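PDB 3IFR: carbohydrate kinase, FGGY from Rhodospirillum rubrum, which probably phosphorylates D-xylulose at the expense of ATP, as a xylulose kinase of the FGGY carbohydrate kinase family. Local coordinates for residues Ala332-Gly337 with Arg372-Arg377; Val342-Phe347 with Arg483-Leu488. All coordinates share one frame; numbering follows the deposited sequence.

Contact 1. Residues Ala332-Gly337 with Arg372-Arg377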
ATOM      1  N   ALA A 332      26.216 -11.992  -9.028  1.00 30.23           N
ATOM      2  CA  ALA A 332      26.727 -13.105  -8.209  1.00 30.26           C
ATOM      3  C   ALA A 332      28.250 -13.190  -8.184  1.00 30.68           C
ATOM      4  O   ALA A 332      28.809 -13.397  -7.130  1.00 33.56           O
ATOM      5  CB  ALA A 332      26.140 -14.444  -8.670  1.00 26.72           C
ATOM      6  N   GLU A 333      28.916 -13.035  -9.329  1.00 29.17           N
ATOM      7  CA  GLU A 333      30.380 -13.185  -9.403  1.00 33.84           C
ATOM      8  C   GLU A 333      31.136 -11.916  -8.981  1.00 35.54           C
ATOM      9  O   GLU A 333      32.332 -11.768  -9.221  1.00 36.51           O
ATOM     10  CB  GLU A 333      30.797 -13.635 -10.835  1.00 36.93           C
ATOM     11  CG  GLU A 333      32.266 -13.264 -11.294  1.00 46.49           C
ATOM     12  CD  GLU A 333      33.282 -14.459 -11.351  1.00 55.48           C
ATOM     13  OE1 GLU A 333      33.457 -15.027 -12.473  1.00 49.75           O
ATOM     14  OE2 GLU A 333      33.912 -14.800 -10.302  1.00 44.24           O
ATOM     15  N   VAL A 334      30.427 -10.996  -8.345  1.00 32.65           N
ATOM     16  CA  VAL A 334      30.988  -9.692  -8.050  1.00 29.46           C
ATOM     17  C   VAL A 334      30.941  -9.489  -6.544  1.00 29.84           C
ATOM     18  O   VAL A 334      29.953  -9.817  -5.903  1.00 31.30           O
ATOM     19  CB  VAL A 334      30.162  -8.576  -8.768  1.00 28.35           C
ATOM     20  CG1 VAL A 334      30.632  -7.193  -8.363  1.00 28.44           C
ATOM     21  CG2 VAL A 334      30.221  -8.738 -10.279  1.00 27.33           C
ATOM     22  N   PRO A 335      32.012  -8.951  -5.967  1.00 28.09           N
ATOM     23  CA  PRO A 335      32.051  -8.837  -4.507  1.00 26.07           C
ATOM     24  C   PRO A 335      31.004  -7.879  -3.998  1.00 25.07           C
ATOM     25  O   PRO A 335      30.672  -6.935  -4.676  1.00 26.54           O
ATOM     26  CB  PRO A 335      33.428  -8.222  -4.226  1.00 24.67           C
ATOM     27  CG  PRO A 335      34.177  -8.301  -5.499  1.00 26.41           C
ATOM     28  CD  PRO A 335      33.213  -8.412  -6.621  1.00 26.71           C
ATOM     29  N   ALA A 336      30.508  -8.130  -2.801  1.00 27.34           N
ATOM     30  CA  ALA A 336      29.711  -7.181  -2.046  1.00 24.51           C
ATOM     31  C   ALA A 336      30.336  -5.795  -2.094  1.00 24.35           C
ATOM     32  O   ALA A 336      31.515  -5.665  -1.838  1.00 23.82           O
ATOM     33  CB  ALA A 336      29.614  -7.645  -0.591  1.00 24.20           C
ATOM     34  N   GLY A 337      29.543  -4.757  -2.393  1.00 25.95           N
ATOM     35  CA  GLY A 337      30.062  -3.402  -2.486  1.00 23.72           C
ATOM     36  C   GLY A 337      30.466  -3.048  -3.908  1.00 25.19           C
ATOM     37  O   GLY A 337      30.746  -1.890  -4.218  1.00 26.02           O
ATOM     38  N   ARG A 372      28.966  -5.149 -16.474  1.00 29.64           N
ATOM     39  CA  ARG A 372      27.529  -5.020 -16.273  1.00 32.00           C
ATOM     40  C   ARG A 372      27.066  -5.613 -14.913  1.00 28.30           C
ATOM     41  O   ARG A 372      26.123  -5.122 -14.292  1.00 29.74           O
ATOM     42  CB  ARG A 372      26.730  -5.552 -17.463  1.00 33.62           C
ATOM     43  CG  ARG A 372      26.842  -7.029 -17.666  1.00 35.94           C
ATOM     44  CD  ARG A 372      26.238  -7.432 -19.018  1.00 37.59           C
ATOM     45  NE  ARG A 372      27.115  -7.012 -20.095  1.00 36.94           N
ATOM     46  CZ  ARG A 372      26.887  -5.973 -20.886  1.00 39.40           C
ATOM     47  NH1 ARG A 372      25.770  -5.237 -20.753  1.00 34.87           N
ATOM     48  NH2 ARG A 372      27.785  -5.675 -21.821  1.00 37.93           N
ATOM     49  N   GLY A 373      27.786  -6.610 -14.433  1.00 25.92           N
ATOM     50  CA  GLY A 373      27.527  -7.207 -13.137  1.00 28.39           C
ATOM     51  C   GLY A 373      27.676  -6.240 -11.976  1.00 26.27           C
ATOM     52  O   GLY A 373      26.848  -6.231 -11.093  1.00 21.59           O
ATOM     53  N   HIS A 374      28.741  -5.439 -11.986  1.00 28.46           N
ATOM     54  CA  HIS A 374      28.939  -4.411 -10.983  1.00 25.18           C
ATOM     55  C   HIS A 374      27.809  -3.397 -11.020  1.00 25.26           C
ATOM     56  O   HIS A 374      27.313  -2.985  -9.970  1.00 25.07           O
ATOM     57  CB  HIS A 374      30.227  -3.655 -11.243  1.00 27.20           C
ATOM     58  CG  HIS A 374      31.461  -4.422 -10.928  1.00 26.17           C
ATOM     59  ND1 HIS A 374      32.014  -5.319 -11.818  1.00 29.40           N
ATOM     60  CD2 HIS A 374      32.276  -4.388  -9.856  1.00 28.36           C
ATOM     61  CE1 HIS A 374      33.116  -5.821 -11.286  1.00 30.94           C
ATOM     62  NE2 HIS A 374      33.302  -5.279 -10.102  1.00 29.48           N
ATOM     63  N   LEU A 375      27.410  -2.970 -12.217  1.00 24.11           N
ATOM     64  CA  LEU A 375      26.342  -1.981 -12.312  1.00 25.83           C
ATOM     65  C   LEU A 375      25.040  -2.523 -11.739  1.00 24.51           C
ATOM     66  O   LEU A 375      24.362  -1.847 -10.958  1.00 21.73           O
ATOM     67  CB  LEU A 375      26.105  -1.483 -13.757  1.00 27.76           C
ATOM     68  CG  LEU A 375      26.972  -0.354 -14.346  1.00 29.02           C
ATOM     69  CD1 LEU A 375      26.147   0.614 -15.204  1.00 27.54           C
ATOM     70  CD2 LEU A 375      27.628   0.416 -13.280  1.00 30.70           C
ATOM     71  N   TRP A 376      24.676  -3.724 -12.176  1.00 23.04           N
ATOM     72  CA  TRP A 376      23.491  -4.395 -11.675  1.00 24.98           C
ATOM     73  C   TRP A 376      23.548  -4.555 -10.145  1.00 25.64           C
ATOM     74  O   TRP A 376      22.573  -4.278  -9.424  1.00 22.65           O
ATOM     75  CB  TRP A 376      23.373  -5.765 -12.324  1.00 25.90           C
ATOM     76  CG  TRP A 376      22.082  -6.452 -12.046  1.00 24.92           C
ATOM     77  CD1 TRP A 376      21.913  -7.589 -11.338  1.00 23.06           C
ATOM     78  CD2 TRP A 376      20.775  -6.047 -12.483  1.00 25.80           C
ATOM     79  NE1 TRP A 376      20.587  -7.939 -11.310  1.00 26.00           N
ATOM     80  CE2 TRP A 376      19.863  -7.005 -12.005  1.00 26.95           C
ATOM     81  CE3 TRP A 376      20.284  -4.962 -13.222  1.00 27.74           C
ATOM     82  CZ2 TRP A 376      18.484  -6.908 -12.226  1.00 30.33           C
ATOM     83  CZ3 TRP A 376      18.919  -4.871 -13.451  1.00 28.70           C
ATOM     84  CH2 TRP A 376      18.035  -5.845 -12.964  1.00 30.45           C
ATOM     85  N   ARG A 377      24.705  -4.981  -9.667  1.00 22.86           N
ATOM     86  CA  ARG A 377      24.886  -5.221  -8.248  1.00 23.46           C
ATOM     87  C   ARG A 377      24.724  -3.956  -7.439  1.00 23.91           C
ATOM     88  O   ARG A 377      24.008  -3.923  -6.440  1.00 21.32           O
ATOM     89  CB  ARG A 377      26.257  -5.823  -7.970  1.00 23.96           C
ATOM     90  CG  ARG A 377      26.488  -6.003  -6.475  1.00 28.31           C
ATOM     91  CD  ARG A 377      27.382  -7.164  -6.195  1.00 26.67           C
ATOM     92  NE  ARG A 377      27.250  -7.541  -4.801  1.00 31.02           N
ATOM     93  CZ  ARG A 377      26.956  -8.765  -4.372  1.00 30.19           C
ATOM     94  NH1 ARG A 377      26.760  -9.762  -5.237  1.00 27.11           N
ATOM     95  NH2 ARG A 377      26.861  -8.979  -3.069  1.00 31.26           N
TER
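Val334 and His374 mark the nearest approach of the two backbones, 6.4 Å between their CA atoms, where the irregular chain 332-337 runs past the first turns of helix 372-397. Val334 CB points at the helix. Its CG1, anti to the backbone N (chi1 174°), lies over one face of the His374 imidazole in a CH-pi contact, 3.7 Å from the ring centroid and displaced toward the rim. The other branch, CG2, sits 3.9 Å from Gly373 C; a CB on Gly373 would be pressed against this methyl. Thr371 OG1 and Asp339 OD2 hydrogen-bond the two ring nitrogens of His374, which holds the imidazole in its rotation under the valine.

Arg377 reaches the loop with an extended chain, its CD 3.9 Å from Val334 CG1. One guanidinium face lies against the loop backbone: Val334 O stands 3.1 Å above its plane, and NH2 comes to 3.5 Å from Ala336 CA. The polar end is held by a salt bridge from NE to Glu381 and by hydrogen bonds from NH1 to Ala331 O and NH2 to Tyr478 OH. An alanine in place of Arg377 would probably leave Glu381 without its positive mate and open a gap beneath the Val334-Ala336 backbone. The loop thus passes from the end of helix 322-332 across helix 372-397 toward strand 342-344, with Tyr478 of helix 475-496 meeting the same arginine.

Contact 2. Residues Val342-Phe347 with Arg483-Leu488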
ATOM      1  N   VAL A 342      29.046   3.163  -5.998  1.00 28.56           N
ATOM      2  CA  VAL A 342      28.019   3.594  -5.063  1.00 27.01           C
ATOM      3  C   VAL A 342      26.886   4.175  -5.864  1.00 25.56           C
ATOM      4  O   VAL A 342      27.106   5.097  -6.629  1.00 28.45           O
ATOM      5  CB  VAL A 342      28.528   4.690  -4.101  1.00 26.82           C
ATOM      6  CG1 VAL A 342      27.491   4.961  -3.030  1.00 26.80           C
ATOM      7  CG2 VAL A 342      29.841   4.288  -3.477  1.00 26.69           C
ATOM      8  N   CYS A 343      25.678   3.660  -5.674  1.00 25.20           N
ATOM      9  CA  CYS A 343      24.506   4.154  -6.391  1.00 24.61           C
ATOM     10  C   CYS A 343      23.431   4.810  -5.474  1.00 27.62           C
ATOM     11  O   CYS A 343      23.084   4.275  -4.416  1.00 25.54           O
ATOM     12  CB  CYS A 343      23.918   3.015  -7.232  1.00 21.03           C
ATOM     13  SG  CYS A 343      22.229   3.195  -7.793  1.00 25.18           S
ATOM     14  N   LEU A 344      22.939   5.985  -5.873  1.00 24.73           N
ATOM     15  CA  LEU A 344      21.720   6.525  -5.311  1.00 26.85           C
ATOM     16  C   LEU A 344      20.574   6.182  -6.245  1.00 29.08           C
ATOM     17  O   LEU A 344      20.593   6.556  -7.416  1.00 28.94           O
ATOM     18  CB  LEU A 344      21.826   8.036  -5.190  1.00 28.60           C
ATOM     19  CG  LEU A 344      22.936   8.504  -4.270  1.00 31.26           C
ATOM     20  CD1 LEU A 344      23.078   9.993  -4.404  1.00 28.95           C
ATOM     21  CD2 LEU A 344      22.640   8.103  -2.811  1.00 26.71           C
ATOM     22  N   PRO A 345      19.541   5.503  -5.728  1.00 33.07           N
ATOM     23  CA  PRO A 345      18.484   4.959  -6.594  1.00 29.31           C
ATOM     24  C   PRO A 345      17.249   5.836  -6.697  1.00 29.49           C
ATOM     25  O   PRO A 345      16.146   5.286  -6.706  1.00 30.15           O
ATOM     26  CB  PRO A 345      18.082   3.675  -5.866  1.00 29.43           C
ATOM     27  CG  PRO A 345      18.550   3.892  -4.399  1.00 28.18           C
ATOM     28  CD  PRO A 345      19.321   5.166  -4.312  1.00 29.06           C
ATOM     29  N   TYR A 346      17.407   7.150  -6.803  1.00 31.51           N
ATOM     30  CA  TYR A 346      16.253   8.053  -6.850  1.00 33.23           C
ATOM     31  C   TYR A 346      15.857   8.562  -8.263  1.00 35.39           C
ATOM     32  O   TYR A 346      15.911   9.771  -8.565  1.00 36.93           O
ATOM     33  CB  TYR A 346      16.470   9.193  -5.853  1.00 37.71           C
ATOM     34  CG  TYR A 346      17.021   8.713  -4.511  1.00 34.21           C
ATOM     35  CD1 TYR A 346      16.396   7.690  -3.804  1.00 33.21           C
ATOM     36  CD2 TYR A 346      18.166   9.280  -3.964  1.00 32.82           C
ATOM     37  CE1 TYR A 346      16.891   7.251  -2.588  1.00 33.34           C
ATOM     38  CE2 TYR A 346      18.680   8.840  -2.753  1.00 35.35           C
ATOM     39  CZ  TYR A 346      18.040   7.825  -2.068  1.00 34.52           C
ATOM     40  OH  TYR A 346      18.541   7.397  -0.857  1.00 32.33           O
ATOM     41  N   PHE A 347      15.407   7.630  -9.101  1.00 32.64           N
ATOM     42  CA  PHE A 347      15.082   7.911 -10.496  1.00 33.89           C
ATOM     43  C   PHE A 347      13.794   8.714 -10.732  1.00 38.83           C
ATOM     44  O   PHE A 347      13.632   9.360 -11.786  1.00 38.49           O
ATOM     45  CB  PHE A 347      15.074   6.603 -11.286  1.00 34.05           C
ATOM     46  CG  PHE A 347      16.355   5.819 -11.150  1.00 33.24           C
ATOM     47  CD1 PHE A 347      17.475   6.154 -11.917  1.00 31.05           C
ATOM     48  CD2 PHE A 347      16.446   4.774 -10.253  1.00 29.87           C
ATOM     49  CE1 PHE A 347      18.659   5.449 -11.799  1.00 31.09           C
ATOM     50  CE2 PHE A 347      17.619   4.054 -10.131  1.00 33.90           C
ATOM     51  CZ  PHE A 347      18.738   4.392 -10.898  1.00 33.34           C
ATOM     52  N   ARG A 483      27.276   3.773   4.999  1.00 28.01           N
ATOM     53  CA  ARG A 483      27.876   5.047   5.358  1.00 30.88           C
ATOM     54  C   ARG A 483      28.168   5.823   4.057  1.00 31.88           C
ATOM     55  O   ARG A 483      27.832   7.015   3.944  1.00 29.02           O
ATOM     56  CB  ARG A 483      29.110   4.809   6.233  1.00 34.25           C
ATOM     57  CG  ARG A 483      30.253   5.810   6.111  1.00 43.91           C
ATOM     58  CD  ARG A 483      31.555   5.289   6.812  1.00 48.15           C
ATOM     59  NE  ARG A 483      32.781   5.860   6.229  1.00 54.10           N
ATOM     60  CZ  ARG A 483      33.412   5.386   5.143  1.00 56.39           C
ATOM     61  NH1 ARG A 483      32.949   4.312   4.497  1.00 49.35           N
ATOM     62  NH2 ARG A 483      34.522   5.983   4.693  1.00 54.35           N
ATOM     63  N   ASP A 484      28.718   5.147   3.048  1.00 28.78           N
ATOM     64  CA  ASP A 484      28.943   5.823   1.761  1.00 29.67           C
ATOM     65  C   ASP A 484      27.675   6.367   1.090  1.00 28.62           C
ATOM     66  O   ASP A 484      27.647   7.484   0.642  1.00 28.62           O
ATOM     67  CB  ASP A 484      29.668   4.915   0.787  1.00 27.67           C
ATOM     68  CG  ASP A 484      31.116   4.771   1.131  1.00 33.95           C
ATOM     69  OD1 ASP A 484      31.511   5.249   2.225  1.00 34.41           O
ATOM     70  OD2 ASP A 484      31.855   4.195   0.307  1.00 37.53           O
ATOM     71  N   PHE A 485      26.654   5.536   0.996  1.00 26.15           N
ATOM     72  CA  PHE A 485      25.393   5.866   0.395  1.00 25.08           C
ATOM     73  C   PHE A 485      24.842   7.140   1.049  1.00 28.24           C
ATOM     74  O   PHE A 485      24.450   8.101   0.376  1.00 30.89           O
ATOM     75  CB  PHE A 485      24.516   4.642   0.655  1.00 26.71           C
ATOM     76  CG  PHE A 485      23.069   4.835   0.430  1.00 25.54           C
ATOM     77  CD1 PHE A 485      22.516   4.592  -0.813  1.00 21.97           C
ATOM     78  CD2 PHE A 485      22.238   5.135   1.496  1.00 24.98           C
ATOM     79  CE1 PHE A 485      21.177   4.722  -1.008  1.00 26.36           C
ATOM     80  CE2 PHE A 485      20.871   5.270   1.310  1.00 27.73           C
ATOM     81  CZ  PHE A 485      20.335   5.080   0.059  1.00 26.16           C
ATOM     82  N   SER A 486      24.835   7.147   2.368  1.00 27.69           N
ATOM     83  CA  SER A 486      24.384   8.285   3.151  1.00 29.56           C
ATOM     84  C   SER A 486      25.191   9.541   2.889  1.00 29.00           C
ATOM     85  O   SER A 486      24.630  10.606   2.773  1.00 31.50           O
ATOM     86  CB  SER A 486      24.476   7.958   4.646  1.00 25.48           C
ATOM     87  OG  SER A 486      23.280   7.329   5.042  1.00 32.70           O
ATOM     88  N   ALA A 487      26.506   9.407   2.831  1.00 28.34           N
ATOM     89  CA  ALA A 487      27.377  10.526   2.592  1.00 27.91           C
ATOM     90  C   ALA A 487      27.332  10.967   1.123  1.00 32.08           C
ATOM     91  O   ALA A 487      27.578  12.153   0.819  1.00 34.97           O
ATOM     92  CB  ALA A 487      28.800  10.176   3.002  1.00 26.61           C
ATOM     93  N   LEU A 488      27.020  10.045   0.214  1.00 28.13           N
ATOM     94  CA  LEU A 488      26.862  10.420  -1.190  1.00 30.76           C
ATOM     95  C   LEU A 488      25.697  11.416  -1.282  1.00 31.13           C
ATOM     96  O   LEU A 488      25.857  12.524  -1.770  1.00 28.50           O
ATOM     97  CB  LEU A 488      26.638   9.209  -2.091  1.00 28.00           C
ATOM     98  CG  LEU A 488      26.567   9.532  -3.593  1.00 31.01           C
ATOM     99  CD1 LEU A 488      27.640  10.547  -4.047  1.00 24.50           C
ATOM    100  CD2 LEU A 488      26.664   8.232  -4.403  1.00 27.11           C
TER
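The small antiparallel sheet of strands 342-344 and 362-364 is covered here by helix 475-496, on which Leu488 meets both Val342 and Leu344. The axes of the short strand and helix segments approach to 8.4 Å at an angle of 51°. Val342 CG1 packs 3.6 Å from Leu488 CD2, the two side chains sliding past each other in opposite directions. Leu488 CG, anti to its backbone N (chi1 -176°), comes equally near Leu344 CD1, so this leucine bridges alternate residues of the strand. The other Leu344 methyl, CD2, turns to Phe485 and lies 4.0 Å from its CD1.

In the C-terminal FGGY domain, this apolar seam joins a helix near the chain's end to a small sheet separate from the domain's six-stranded one. Cys343, pointing away from helix 475-496, meets Leu379 and Ala382 of helix 372-397 instead.

The Phe485 ring enters with its rim toward the strand's exit. Cys343 O lies in its plane at the edge, 3.7 Å from CD1, while Pro345 CD is 3.8 Å from CE1, the proline and phenylalanine side chains crossing at about a right angle. Pro345 CD also rests over one face of the Tyr346 ring. At the far end of the phenylalanine, Tyr346 OH approaches CZ obliquely, 3.1 Å away, and Leu385 of helix 372-397 also touches this aromatic side chain.

Overall arrangement
Contacts 1 and 2 have centres 16 Å apart, with nearest atoms about 6 Å apart and no direct touch. Their segments alternate along the chain: 332-337, 342-347, 372-377, then 483-488. The first two are separated by four residues, so the path leaving helix 322-332 passes helix 372-397 before entering strand 342-344. The two helices link the sites again: helix 372-397 supplies one side of contact 1 and further neighbours to contact 2. Contact 2 packs the C-terminal helix 475-496 on strand 342-344, and the Tyr478 bond to Arg377 brings the same helix to contact 1, so both join it to parts of the FGGY C-terminal domain well before it in sequence.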